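Local coordinates for protein CCMAN5 (PDB 2XSG) that hydrolyses alpha-mannosides as a calcium-containing family 92 glycosidase, and enables mannose-6-phosphate modification of yeast-produced human lysosomal enzymes, at residues A141-V146 and V268-D272; F151-P157 and A245-G249; T184-Q190 and L202-T208; T213-D219 and V232-L238. All blocks are in the same frame, centred on the assembly; numbering follows the deposited sequence.

Contact 1 of 4, residues A141-V146 and V268-D272; sequences ATRSGV and VELGD
E269 lies over the turn A141-S144, its carboxylate against R143 N and the side chains of R143 and S144, burying 101 Å² of the 264 Å² in this contact. The turn is a tight hairpin connection, closed by A141 N to S144 O at 2.9 Å and weakly by S144 N to A141 O at 3.3 Å; T142 (phi/psi -46/-51) and R143 (-111/-2) form its tip. Opposite, 268-270 lie towards the C-terminal end of the helix that starts at 259, and G271 has left helical angles with phi 41°. The nearest CA pair is A141 and E269, 7.3 Å apart. With chi1 at -146°, between wells, E269 OE1 accepts R143 N (3.1 Å) and S144 OG (2.6 Å), while its OE2 forms a salt bridge to R143 NH2 (3.0 Å). R143 also gives NE to T326 O, and S144 OG meets T253 OG1. Beside this, L270 CD1 packs on V146 CG1 at 3.9 Å. A buried carboxylate compensated by an amide, a hydroxyl and a guanidinium implies a directional tie between this N-terminal-domain hairpin and helix 259-270.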
loop_
_atom_site.group_PDB
_atom_site.type_symbol
_atom_site.label_atom_id
_atom_site.label_comp_id
_atom_site.label_asym_id
_atom_site.label_seq_id
_atom_site.Cartn_x
_atom_site.Cartn_y
_atom_site.Cartn_z
ATOM N N ALA A 141 -2.550 -18.971 -4.160
ATOM C CA ALA A 141 -2.695 -19.118 -2.720
ATOM C C ALA A 141 -1.656 -18.201 -2.096
ATOM O O ALA A 141 -0.928 -17.534 -2.834
ATOM C CB ALA A 141 -2.470 -20.565 -2.294
ATOM N N THR A 142 -1.582 -18.172 -0.758
ATOM C CA THR A 142 -0.674 -17.291 -0.008
ATOM C C THR A 142 0.738 -17.291 -0.591
ATOM O O THR A 142 1.315 -16.217 -0.863
ATOM C CB THR A 142 -0.617 -17.686 1.511
ATOM O OG1 THR A 142 -1.940 -17.695 2.057
ATOM C CG2 THR A 142 0.244 -16.725 2.326
ATOM N N ARG A 143 1.289 -18.490 -0.792
ATOM C CA ARG A 143 2.693 -18.628 -1.192
ATOM C C ARG A 143 2.853 -19.147 -2.619
ATOM O O ARG A 143 3.980 -19.269 -3.098
ATOM C CB ARG A 143 3.444 -19.555 -0.216
ATOM C CG ARG A 143 3.421 -19.088 1.238
ATOM C CD ARG A 143 3.848 -20.170 2.248
ATOM N NE ARG A 143 3.625 -19.668 3.605
ATOM C CZ ARG A 143 2.468 -19.659 4.249
ATOM N NH1 ARG A 143 2.410 -19.139 5.471
ATOM N NH2 ARG A 143 1.368 -20.179 3.696
ATOM N N SER A 144 1.738 -19.442 -3.298
ATOM C CA SER A 144 1.798 -20.191 -4.550
ATOM C C SER A 144 1.047 -19.541 -5.701
ATOM O O SER A 144 0.016 -18.895 -5.507
ATOM C CB SER A 144 1.217 -21.598 -4.380
ATOM O OG SER A 144 1.869 -22.324 -3.365
ATOM N N GLY A 145 1.570 -19.748 -6.902
ATOM C CA GLY A 145 0.872 -19.386 -8.115
ATOM C C GLY A 145 0.648 -20.624 -8.947
ATOM O O GLY A 145 1.586 -21.400 -9.175
ATOM N N VAL A 146 -0.590 -20.824 -9.395
ATOM C CA VAL A 146 -0.899 -21.973 -10.241
ATOM C C VAL A 146 -1.346 -21.501 -11.592
ATOM O O VAL A 146 -2.015 -20.457 -11.695
ATOM C CB VAL A 146 -1.928 -22.973 -9.621
ATOM C CG1 VAL A 146 -1.354 -23.556 -8.365
ATOM C CG2 VAL A 146 -3.300 -22.311 -9.351
ATOM N N VAL A 268 1.901 -28.568 1.540
ATOM C CA VAL A 268 0.917 -28.135 2.543
ATOM C C VAL A 268 -0.206 -27.328 1.905
ATOM O O VAL A 268 -1.367 -27.645 2.081
ATOM C CB VAL A 268 1.573 -27.358 3.734
ATOM C CG1 VAL A 268 0.502 -26.699 4.616
ATOM C CG2 VAL A 268 2.425 -28.312 4.590
ATOM N N GLU A 269 0.162 -26.330 1.113
ATOM C CA GLU A 269 -0.774 -25.384 0.526
ATOM C C GLU A 269 -1.657 -25.972 -0.575
ATOM O O GLU A 269 -2.865 -25.715 -0.621
ATOM C CB GLU A 269 0.023 -24.212 -0.056
ATOM C CG GLU A 269 -0.671 -22.910 0.037
ATOM C CD GLU A 269 0.284 -21.727 -0.034
ATOM O OE1 GLU A 269 0.852 -21.490 -1.128
ATOM O OE2 GLU A 269 0.423 -21.029 0.996
ATOM N N LEU A 270 -1.039 -26.750 -1.464
ATOM C CA LEU A 270 -1.693 -27.214 -2.678
ATOM C C LEU A 270 -2.055 -28.705 -2.673
ATOM O O LEU A 270 -3.029 -29.105 -3.324
ATOM C CB LEU A 270 -0.821 -26.909 -3.899
ATOM C CG LEU A 270 -0.352 -25.463 -4.079
ATOM C CD1 LEU A 270 0.421 -25.346 -5.383
ATOM C CD2 LEU A 270 -1.490 -24.446 -4.013
ATOM N N GLY A 271 -1.278 -29.507 -1.956
ATOM C CA GLY A 271 -1.426 -30.964 -1.942
ATOM C C GLY A 271 -1.712 -31.503 -3.331
ATOM O O GLY A 271 -0.996 -31.179 -4.281
ATOM N N ASP A 272 -2.775 -32.304 -3.444
ATOM C CA ASP A 272 -3.239 -32.833 -4.740
ATOM C C ASP A 272 -4.511 -32.132 -5.217
ATOM O O ASP A 272 -5.212 -32.625 -6.103
ATOM C CB ASP A 272 -3.477 -34.355 -4.671
ATOM C CG ASP A 272 -2.233 -35.138 -4.268
ATOM O OD1 ASP A 272 -1.161 -34.979 -4.891
ATOM O OD2 ASP A 272 -2.335 -35.936 -3.318
#

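Contact 2 of 4, residues F151-P157 and A245-G249; sequences FPAGSTP and AGEIG
One backbone hydrogen bond joins the segments, F151 N to A245 O at 2.7 Å with an angle of 162°, and the nearest CA atoms, of F151 and A245, are 4.9 Å apart. From F151 (phi/psi -96/155) the chain enters a type II beta turn, P152 to S155, with A153 at -51/137 and G154 at 92/-17; P152 O accepts both S155 N (3.0 Å) and S155 OG (2.9 Å). In the other segment A245 (-53/-35) and G246 (-60/-25) curl before E247 extends into strand 248-255. A245 loses 87 Å²: its CB lies 4.1 Å from F151 CB and 3.9 Å from P157 CG. I248, with chi1 and chi2 both m, brings CG1 to 3.9 Å from F151 CD1 and from P157 CB, so a small apolar cluster closes beneath the turn, with F240 bordering P157 and I248. Each segment belongs to a connection from one antiparallel sheet to the other, 144-150 to 158-162 and 235-240 to 248-255: two connections that cross between the sheets at the end of a beta-sandwich.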
loop_
_atom_site.group_PDB
_atom_site.type_symbol
_atom_site.label_atom_id
_atom_site.label_comp_id
_atom_site.label_asym_id
_atom_site.label_seq_id
_atom_site.Cartn_x
_atom_site.Cartn_y
_atom_site.Cartn_z
ATOM N N PHE A 151 -3.330 -24.965 -25.227
ATOM C CA PHE A 151 -2.667 -24.597 -26.492
ATOM C C PHE A 151 -3.455 -25.121 -27.692
ATOM O O PHE A 151 -4.166 -26.107 -27.557
ATOM C CB PHE A 151 -1.261 -25.200 -26.536
ATOM C CG PHE A 151 -0.271 -24.516 -25.638
ATOM C CD1 PHE A 151 -0.304 -24.716 -24.265
ATOM C CD2 PHE A 151 0.716 -23.692 -26.179
ATOM C CE1 PHE A 151 0.634 -24.096 -23.427
ATOM C CE2 PHE A 151 1.653 -23.070 -25.354
ATOM C CZ PHE A 151 1.608 -23.267 -23.977
ATOM N N PRO A 152 -3.323 -24.484 -28.874
ATOM C CA PRO A 152 -4.107 -25.029 -30.001
ATOM C C PRO A 152 -3.710 -26.475 -30.325
ATOM O O PRO A 152 -2.545 -26.857 -30.189
ATOM C CB PRO A 152 -3.757 -24.090 -31.167
ATOM C CG PRO A 152 -3.323 -22.792 -30.495
ATOM C CD PRO A 152 -2.623 -23.231 -29.235
ATOM N N ALA A 153 -4.675 -27.274 -30.750
ATOM C CA ALA A 153 -4.375 -28.649 -31.170
ATOM C C ALA A 153 -3.224 -28.683 -32.188
ATOM O O ALA A 153 -3.147 -27.853 -33.089
ATOM C CB ALA A 153 -5.614 -29.326 -31.729
ATOM N N GLY A 154 -2.308 -29.628 -32.026
ATOM C CA GLY A 154 -1.208 -29.729 -32.972
ATOM C C GLY A 154 0.016 -28.940 -32.565
ATOM O O GLY A 154 1.106 -29.173 -33.091
ATOM N N SER A 155 -0.151 -28.003 -31.634
ATOM C CA SER A 155 0.988 -27.273 -31.079
ATOM C C SER A 155 1.945 -28.169 -30.308
ATOM O O SER A 155 1.523 -29.138 -29.702
ATOM C CB SER A 155 0.498 -26.207 -30.114
ATOM O OG SER A 155 -0.211 -25.205 -30.793
ATOM N N THR A 156 3.231 -27.831 -30.324
ATOM C CA THR A 156 4.177 -28.303 -29.311
ATOM C C THR A 156 4.241 -27.241 -28.191
ATOM O O THR A 156 4.926 -26.216 -28.344
ATOM C CB THR A 156 5.595 -28.508 -29.895
ATOM O OG1 THR A 156 5.540 -29.347 -31.055
ATOM C CG2 THR A 156 6.534 -29.154 -28.863
ATOM N N PRO A 157 3.530 -27.471 -27.065
ATOM C CA PRO A 157 3.483 -26.486 -25.982
ATOM C C PRO A 157 4.835 -26.313 -25.308
ATOM O O PRO A 157 5.619 -27.267 -25.183
ATOM C CB PRO A 157 2.496 -27.106 -24.976
ATOM C CG PRO A 157 1.706 -28.113 -25.765
ATOM C CD PRO A 157 2.752 -28.673 -26.708
ATOM N N ALA A 245 -1.458 -30.722 -25.233
ATOM C CA ALA A 245 -1.762 -29.345 -25.601
ATOM C C ALA A 245 -3.047 -28.801 -24.970
ATOM O O ALA A 245 -3.100 -27.619 -24.615
ATOM C CB ALA A 245 -1.805 -29.203 -27.117
ATOM N N GLY A 246 -4.061 -29.663 -24.817
ATOM C CA GLY A 246 -5.325 -29.318 -24.148
ATOM C C GLY A 246 -5.217 -28.883 -22.679
ATOM O O GLY A 246 -6.092 -28.165 -22.181
ATOM N N GLU A 247 -4.159 -29.311 -21.979
ATOM C CA GLU A 247 -3.978 -28.959 -20.558
ATOM C C GLU A 247 -2.525 -29.028 -20.092
ATOM O O GLU A 247 -1.975 -30.109 -19.861
ATOM C CB GLU A 247 -4.860 -29.835 -19.666
ATOM C CG GLU A 247 -5.036 -29.315 -18.253
ATOM C CD GLU A 247 -5.944 -30.216 -17.456
ATOM O OE1 GLU A 247 -5.435 -31.041 -16.689
ATOM O OE2 GLU A 247 -7.171 -30.127 -17.625
ATOM N N ILE A 248 -1.921 -27.853 -19.962
ATOM C CA ILE A 248 -0.576 -27.701 -19.414
ATOM C C ILE A 248 -0.662 -26.964 -18.071
ATOM O O ILE A 248 -1.090 -25.814 -18.003
ATOM C CB ILE A 248 0.334 -26.923 -20.395
ATOM C CG1 ILE A 248 0.399 -27.621 -21.769
ATOM C CG2 ILE A 248 1.735 -26.746 -19.802
ATOM C CD1 ILE A 248 0.982 -29.063 -21.735
ATOM N N GLY A 249 -0.251 -27.634 -17.009
ATOM C CA GLY A 249 -0.323 -27.091 -15.641
ATOM C C GLY A 249 1.046 -26.837 -15.014
ATOM O O GLY A 249 2.028 -27.513 -15.326
#

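Contact 3 of 4, residues T184-Q190 and L202-T208; sequences TVELSGQ and LYYTART
The shortest polar link joins side chains: T205 OG1 (chi1 t) donates to E186 OE2 at 2.5 Å, and that carboxylate also forms a salt bridge with R263 of helix 259-270. Backbone bonds then fix an antiparallel register (168° between the strand directions, axes 4.5 Å apart at closest approach). L187 and A206 exchange N to O bonds of 2.8 Å each way; Y204 N reaches G189 O at 3.0 Å, with a weak return from G189 N to Y204 O at 3.3 Å. At the far end T208 N bonds V185 O (2.9 Å), but V185 N donates to T208 OG1 (3.1 Å; T208 chi1 p), which also meets Q210 O. E186-R207, S188-T205 and Q190-Y203 are the non-hydrogen-bonded pairs. Y204, chi1 p, lays one ring face over G189 N and S188 C while its OH bonds S174 O; a CB on G189 would stand a tight 3.2 Å from that OH. L187 CB approaches Y204 CE1 at 4.5 Å. The face carrying L187 and A206 packs on strand 235-240, that carrying S188 and T205 on helix 259-270. This is a beta hairpin, strands 185-195 and 198-208, in one layer of the N-terminal beta-sandwich.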
loop_
_atom_site.group_PDB
_atom_site.type_symbol
_atom_site.label_atom_id
_atom_site.label_comp_id
_atom_site.label_asym_id
_atom_site.label_seq_id
_atom_site.Cartn_x
_atom_site.Cartn_y
_atom_site.Cartn_z
ATOM N N THR A 184 7.469 -35.685 -15.057
ATOM C CA THR A 184 7.289 -34.248 -14.739
ATOM C C THR A 184 8.607 -33.609 -14.276
ATOM O O THR A 184 9.523 -34.308 -13.829
ATOM C CB THR A 184 6.186 -33.969 -13.682
ATOM O OG1 THR A 184 6.507 -34.619 -12.443
ATOM C CG2 THR A 184 4.794 -34.391 -14.193
ATOM N N VAL A 185 8.692 -32.284 -14.409
ATOM C CA VAL A 185 9.901 -31.533 -14.089
ATOM C C VAL A 185 9.650 -30.600 -12.913
ATOM O O VAL A 185 8.584 -30.013 -12.791
ATOM C CB VAL A 185 10.445 -30.747 -15.308
ATOM C CG1 VAL A 185 11.663 -29.902 -14.928
ATOM C CG2 VAL A 185 10.834 -31.702 -16.415
ATOM N N GLU A 186 10.641 -30.530 -12.031
ATOM C CA GLU A 186 10.654 -29.600 -10.915
ATOM C C GLU A 186 11.894 -28.720 -11.087
ATOM O O GLU A 186 12.995 -29.238 -11.359
ATOM C CB GLU A 186 10.680 -30.338 -9.570
ATOM C CG GLU A 186 10.458 -29.437 -8.340
ATOM C CD GLU A 186 11.753 -29.021 -7.652
ATOM O OE1 GLU A 186 12.817 -29.546 -8.043
ATOM O OE2 GLU A 186 11.705 -28.172 -6.720
ATOM N N LEU A 187 11.676 -27.407 -11.002
ATOM C CA LEU A 187 12.707 -26.379 -11.111
ATOM C C LEU A 187 12.799 -25.666 -9.772
ATOM O O LEU A 187 11.776 -25.408 -9.142
ATOM C CB LEU A 187 12.332 -25.348 -12.176
ATOM C CG LEU A 187 12.032 -25.776 -13.617
ATOM C CD1 LEU A 187 11.657 -24.574 -14.492
ATOM C CD2 LEU A 187 13.223 -26.516 -14.213
ATOM N N SER A 188 14.010 -25.344 -9.332
ATOM C CA SER A 188 14.161 -24.645 -8.058
ATOM C C SER A 188 15.447 -23.859 -7.995
ATOM O O SER A 188 16.418 -24.176 -8.704
ATOM C CB SER A 188 14.126 -25.642 -6.889
ATOM O OG SER A 188 15.282 -26.464 -6.916
ATOM N N GLY A 189 15.450 -22.849 -7.123
ATOM C CA GLY A 189 16.599 -21.979 -6.933
ATOM C C GLY A 189 16.219 -20.701 -6.213
ATOM O O GLY A 189 15.268 -20.683 -5.434
ATOM N N GLN A 190 16.958 -19.628 -6.487
ATOM C CA GLN A 190 16.735 -18.354 -5.820
ATOM C C GLN A 190 16.745 -17.224 -6.829
ATOM O O GLN A 190 17.348 -17.329 -7.913
ATOM C CB GLN A 190 17.807 -18.117 -4.754
ATOM C CG GLN A 190 19.237 -17.936 -5.307
ATOM C CD GLN A 190 19.555 -16.478 -5.662
ATOM O OE1 GLN A 190 18.851 -15.557 -5.240
ATOM N NE2 GLN A 190 20.610 -16.271 -6.435
ATOM N N LEU A 202 14.367 -14.458 -2.595
ATOM C CA LEU A 202 13.288 -15.447 -2.455
ATOM C C LEU A 202 13.681 -16.758 -3.112
ATOM O O LEU A 202 14.318 -16.764 -4.177
ATOM C CB LEU A 202 11.995 -14.925 -3.083
ATOM C CG LEU A 202 11.232 -13.853 -2.297
ATOM C CD1 LEU A 202 10.117 -13.326 -3.169
ATOM C CD2 LEU A 202 10.657 -14.430 -0.969
ATOM N N TYR A 203 13.330 -17.869 -2.464
ATOM C CA TYR A 203 13.546 -19.203 -3.028
ATOM C C TYR A 203 12.267 -19.684 -3.688
ATOM O O TYR A 203 11.164 -19.283 -3.291
ATOM C CB TYR A 203 14.042 -20.189 -1.952
ATOM C CG TYR A 203 15.320 -19.712 -1.317
ATOM C CD1 TYR A 203 15.289 -18.887 -0.196
ATOM C CD2 TYR A 203 16.558 -20.032 -1.866
ATOM C CE1 TYR A 203 16.445 -18.412 0.391
ATOM C CE2 TYR A 203 17.756 -19.541 -1.287
ATOM C CZ TYR A 203 17.680 -18.738 -0.156
ATOM O OH TYR A 203 18.829 -18.262 0.445
ATOM N N TYR A 204 12.406 -20.515 -4.717
ATOM C CA TYR A 204 11.222 -20.985 -5.436
ATOM C C TYR A 204 11.307 -22.487 -5.760
ATOM O O TYR A 204 12.385 -23.048 -5.859
ATOM C CB TYR A 204 10.992 -20.146 -6.717
ATOM C CG TYR A 204 12.049 -20.423 -7.762
ATOM C CD1 TYR A 204 11.853 -21.413 -8.726
ATOM C CD2 TYR A 204 13.275 -19.743 -7.746
ATOM C CE1 TYR A 204 12.828 -21.701 -9.662
ATOM C CE2 TYR A 204 14.272 -20.034 -8.678
ATOM C CZ TYR A 204 14.039 -21.017 -9.625
ATOM O OH TYR A 204 15.000 -21.316 -10.553
ATOM N N THR A 205 10.144 -23.115 -5.933
ATOM C CA THR A 205 10.029 -24.426 -6.555
ATOM C C THR A 205 8.865 -24.349 -7.549
ATOM O O THR A 205 7.853 -23.718 -7.263
ATOM C CB THR A 205 9.789 -25.562 -5.511
ATOM O OG1 THR A 205 9.720 -26.823 -6.190
ATOM C CG2 THR A 205 8.474 -25.345 -4.751
ATOM N N ALA A 206 9.045 -24.924 -8.737
ATOM C CA ALA A 206 7.988 -24.938 -9.766
ATOM C C ALA A 206 7.970 -26.319 -10.368
ATOM O O ALA A 206 8.996 -26.795 -10.855
ATOM C CB ALA A 206 8.261 -23.882 -10.850
ATOM N N ARG A 207 6.830 -26.991 -10.302
ATOM C CA ARG A 207 6.707 -28.301 -10.926
ATOM C C ARG A 207 5.677 -28.228 -12.043
ATOM O O ARG A 207 4.710 -27.471 -11.940
ATOM C CB ARG A 207 6.285 -29.356 -9.899
ATOM C CG ARG A 207 4.880 -29.129 -9.302
ATOM C CD ARG A 207 4.533 -30.183 -8.242
ATOM N NE ARG A 207 3.087 -30.300 -8.115
ATOM C CZ ARG A 207 2.447 -30.971 -7.165
ATOM N NH1 ARG A 207 3.125 -31.602 -6.210
ATOM N NH2 ARG A 207 1.126 -31.005 -7.162
ATOM N N THR A 208 5.898 -29.003 -13.106
ATOM C CA THR A 208 4.882 -29.207 -14.134
ATOM C C THR A 208 3.982 -30.336 -13.639
ATOM O O THR A 208 4.361 -31.099 -12.732
ATOM C CB THR A 208 5.489 -29.576 -15.516
ATOM O OG1 THR A 208 6.082 -30.873 -15.452
ATOM C CG2 THR A 208 6.550 -28.550 -15.960
#

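Contact 4 of 4, residues T213-D219 and V232-L238; sequences TVQTWGD and VDTGAIL
Two antiparallel strands of the smaller sheet in the beta-sandwich pair here, their directions 157° apart and axes 4.6 Å at closest approach. Q215-I237 and W217-G235 are the hydrogen-bonded pairs: Q215 N to I237 O 3.1 Å, I237 N to Q215 O 2.7 Å, W217 N to G235 O 2.9 Å, G235 N to W217 O 3.1 Å. V214-L238 and T216-A236 are non-hydrogen-bonded, with CA atoms 4.7 and 4.1 Å apart.

W217 contributes 123 Å² of the 618 Å² buried. Its p rotamer (chi1 78°, chi2 77°) lays the indole flat across the neighbouring strand, a cross-strand aromatic-glycine pairing: G235 CA stands 3.3 Å from the six-membered ring centroid, 10° off the normal, a CH-pi contact. A CB on G235 would fall 2.0 Å from W217 CZ2, so the ring occupies the space of a side chain. At its edge NE1 donates to D233 OD1 (2.9 Å), an oxygen also in a salt bridge with R91. I237 (65 Å²), chi1 m, meets the opposite end of the indole, CG1 to W217 CZ3 at 3.7 Å. On the other face of the sheet V214 CG2 touches A236 CB at 4.0 Å.

Beyond the strands, exposed D219 (66 Å²), chi1 m, turns its carboxylate onto two successive amides: D219 OD1 accepts D233 N at 2.8 Å and D219 OD2 accepts V232 N at 3.0 Å.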
loop_
_atom_site.group_PDB
_atom_site.type_symbol
_atom_site.label_atom_id
_atom_site.label_comp_id
_atom_site.label_asym_id
_atom_site.label_seq_id
_atom_site.Cartn_x
_atom_site.Cartn_y
_atom_site.Cartn_z
ATOM N N THR A 213 10.408 -32.084 -21.181
ATOM C CA THR A 213 11.860 -32.075 -21.238
ATOM C C THR A 213 12.290 -30.626 -21.024
ATOM O O THR A 213 11.468 -29.715 -21.067
ATOM C CB THR A 213 12.436 -32.620 -22.574
ATOM O OG1 THR A 213 11.895 -31.876 -23.672
ATOM C CG2 THR A 213 12.142 -34.136 -22.738
ATOM N N VAL A 214 13.574 -30.404 -20.807
ATOM C CA VAL A 214 14.003 -29.086 -20.348
ATOM C C VAL A 214 15.437 -28.735 -20.760
ATOM O O VAL A 214 16.323 -29.599 -20.828
ATOM C CB VAL A 214 13.765 -28.957 -18.804
ATOM C CG1 VAL A 214 14.446 -30.085 -18.067
ATOM C CG2 VAL A 214 14.157 -27.566 -18.255
ATOM N N GLN A 215 15.628 -27.464 -21.094
ATOM C CA GLN A 215 16.931 -26.894 -21.353
ATOM C C GLN A 215 17.067 -25.627 -20.526
ATOM O O GLN A 215 16.061 -24.979 -20.196
ATOM C CB GLN A 215 17.075 -26.562 -22.826
ATOM C CG GLN A 215 17.174 -27.804 -23.698
ATOM C CD GLN A 215 17.533 -27.475 -25.126
ATOM O OE1 GLN A 215 16.851 -26.691 -25.794
ATOM N NE2 GLN A 215 18.617 -28.077 -25.611
ATOM N N THR A 216 18.300 -25.274 -20.183
ATOM C CA THR A 216 18.533 -24.092 -19.363
ATOM C C THR A 216 19.461 -23.147 -20.076
ATOM O O THR A 216 20.096 -23.532 -21.052
ATOM C CB THR A 216 19.148 -24.453 -18.012
ATOM O OG1 THR A 216 20.429 -25.061 -18.225
ATOM C CG2 THR A 216 18.223 -25.408 -17.240
ATOM N N TRP A 217 19.525 -21.916 -19.590
ATOM C CA TRP A 217 20.529 -20.951 -20.041
ATOM C C TRP A 217 21.166 -20.191 -18.877
ATOM O O TRP A 217 20.548 -20.012 -17.832
ATOM C CB TRP A 217 19.946 -19.970 -21.060
ATOM C CG TRP A 217 19.102 -18.883 -20.467
ATOM C CD1 TRP A 217 19.542 -17.768 -19.821
ATOM C CD2 TRP A 217 17.671 -18.797 -20.480
ATOM N NE1 TRP A 217 18.479 -16.994 -19.424
ATOM C CE2 TRP A 217 17.319 -17.599 -19.817
ATOM C CE3 TRP A 217 16.653 -19.609 -21.001
ATOM C CZ2 TRP A 217 15.993 -17.185 -19.660
ATOM C CZ3 TRP A 217 15.321 -19.205 -20.834
ATOM C CH2 TRP A 217 15.009 -17.999 -20.173
ATOM N N GLY A 218 22.401 -19.753 -19.081
ATOM C CA GLY A 218 23.089 -18.868 -18.161
ATOM C C GLY A 218 23.523 -17.610 -18.896
ATOM O O GLY A 218 22.999 -17.284 -19.998
ATOM N N ASP A 219 24.499 -16.920 -18.314
ATOM C CA ASP A 219 24.864 -15.564 -18.753
ATOM C C ASP A 219 25.548 -15.461 -20.115
ATOM O O ASP A 219 25.666 -14.359 -20.672
ATOM C CB ASP A 219 25.709 -14.887 -17.682
ATOM C CG ASP A 219 24.907 -14.574 -16.427
ATOM O OD1 ASP A 219 24.077 -13.631 -16.463
ATOM O OD2 ASP A 219 25.108 -15.281 -15.415
ATOM N N VAL A 232 23.337 -14.479 -13.098
ATOM C CA VAL A 232 22.470 -13.302 -13.062
ATOM C C VAL A 232 21.289 -13.523 -14.002
ATOM O O VAL A 232 20.134 -13.613 -13.550
ATOM C CB VAL A 232 23.243 -12.034 -13.457
ATOM C CG1 VAL A 232 22.366 -10.804 -13.303
ATOM C CG2 VAL A 232 24.478 -11.887 -12.592
ATOM N N ASP A 233 21.584 -13.623 -15.302
ATOM C CA ASP A 233 20.580 -13.999 -16.307
ATOM C C ASP A 233 20.607 -15.519 -16.459
ATOM O O ASP A 233 21.514 -16.079 -17.107
ATOM C CB ASP A 233 20.898 -13.315 -17.642
ATOM C CG ASP A 233 19.803 -13.488 -18.693
ATOM O OD1 ASP A 233 18.862 -14.280 -18.487
ATOM O OD2 ASP A 233 19.887 -12.808 -19.747
ATOM N N THR A 234 19.634 -16.194 -15.846
ATOM C CA THR A 234 19.460 -17.631 -16.043
ATOM C C THR A 234 18.002 -17.902 -16.393
ATOM O O THR A 234 17.128 -17.034 -16.208
ATOM C CB THR A 234 19.890 -18.491 -14.790
ATOM O OG1 THR A 234 19.000 -18.253 -13.694
ATOM C CG2 THR A 234 21.306 -18.160 -14.349
ATOM N N GLY A 235 17.746 -19.101 -16.909
ATOM C CA GLY A 235 16.394 -19.534 -17.195
ATOM C C GLY A 235 16.286 -20.984 -17.590
ATOM O O GLY A 235 17.298 -21.680 -17.727
ATOM N N ALA A 236 15.050 -21.436 -17.776
ATOM C CA ALA A 236 14.766 -22.790 -18.243
ATOM C C ALA A 236 13.613 -22.772 -19.243
ATOM O O ALA A 236 12.728 -21.917 -19.172
ATOM C CB ALA A 236 14.449 -23.710 -17.066
ATOM N N ILE A 237 13.648 -23.698 -20.195
ATOM C CA ILE A 237 12.572 -23.830 -21.173
ATOM C C ILE A 237 12.012 -25.241 -21.081
ATOM O O ILE A 237 12.744 -26.219 -21.241
ATOM C CB ILE A 237 13.042 -23.479 -22.610
ATOM C CG1 ILE A 237 13.670 -22.058 -22.610
ATOM C CG2 ILE A 237 11.886 -23.587 -23.598
ATOM C CD1 ILE A 237 14.094 -21.524 -23.968
ATOM N N LEU A 238 10.728 -25.325 -20.755
ATOM C CA LEU A 238 10.023 -26.596 -20.631
ATOM C C LEU A 238 9.295 -26.871 -21.932
ATOM O O LEU A 238 8.616 -25.993 -22.446
ATOM C CB LEU A 238 9.003 -26.529 -19.483
ATOM C CG LEU A 238 9.560 -26.226 -18.082
ATOM C CD1 LEU A 238 8.507 -25.560 -17.185
ATOM C CD2 LEU A 238 10.139 -27.492 -17.420
#

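In the fold
Contacts 3 and 4 face each other across the sandwich, centres about 12 Å apart: T208 CG2 and V185 CG1 each lie 3.8 Å from an L238 methyl (CD1 and CD2), and L187 CD1 is 3.9 Å from A236 CB. Contact 2 lies at the end where the chain crosses between sheets, about 21 Å from the centres of both, and touches contact 3 through G249 O and T208 CB at 4.0 Å. Contact 1, centred about 13 Å from contact 3, encloses the other three along the chain and ties their domain to helix 259-270. The calcium residues N588, E589 and D662 belong to the catalytic domain; none of the four contacts supplies a ligand.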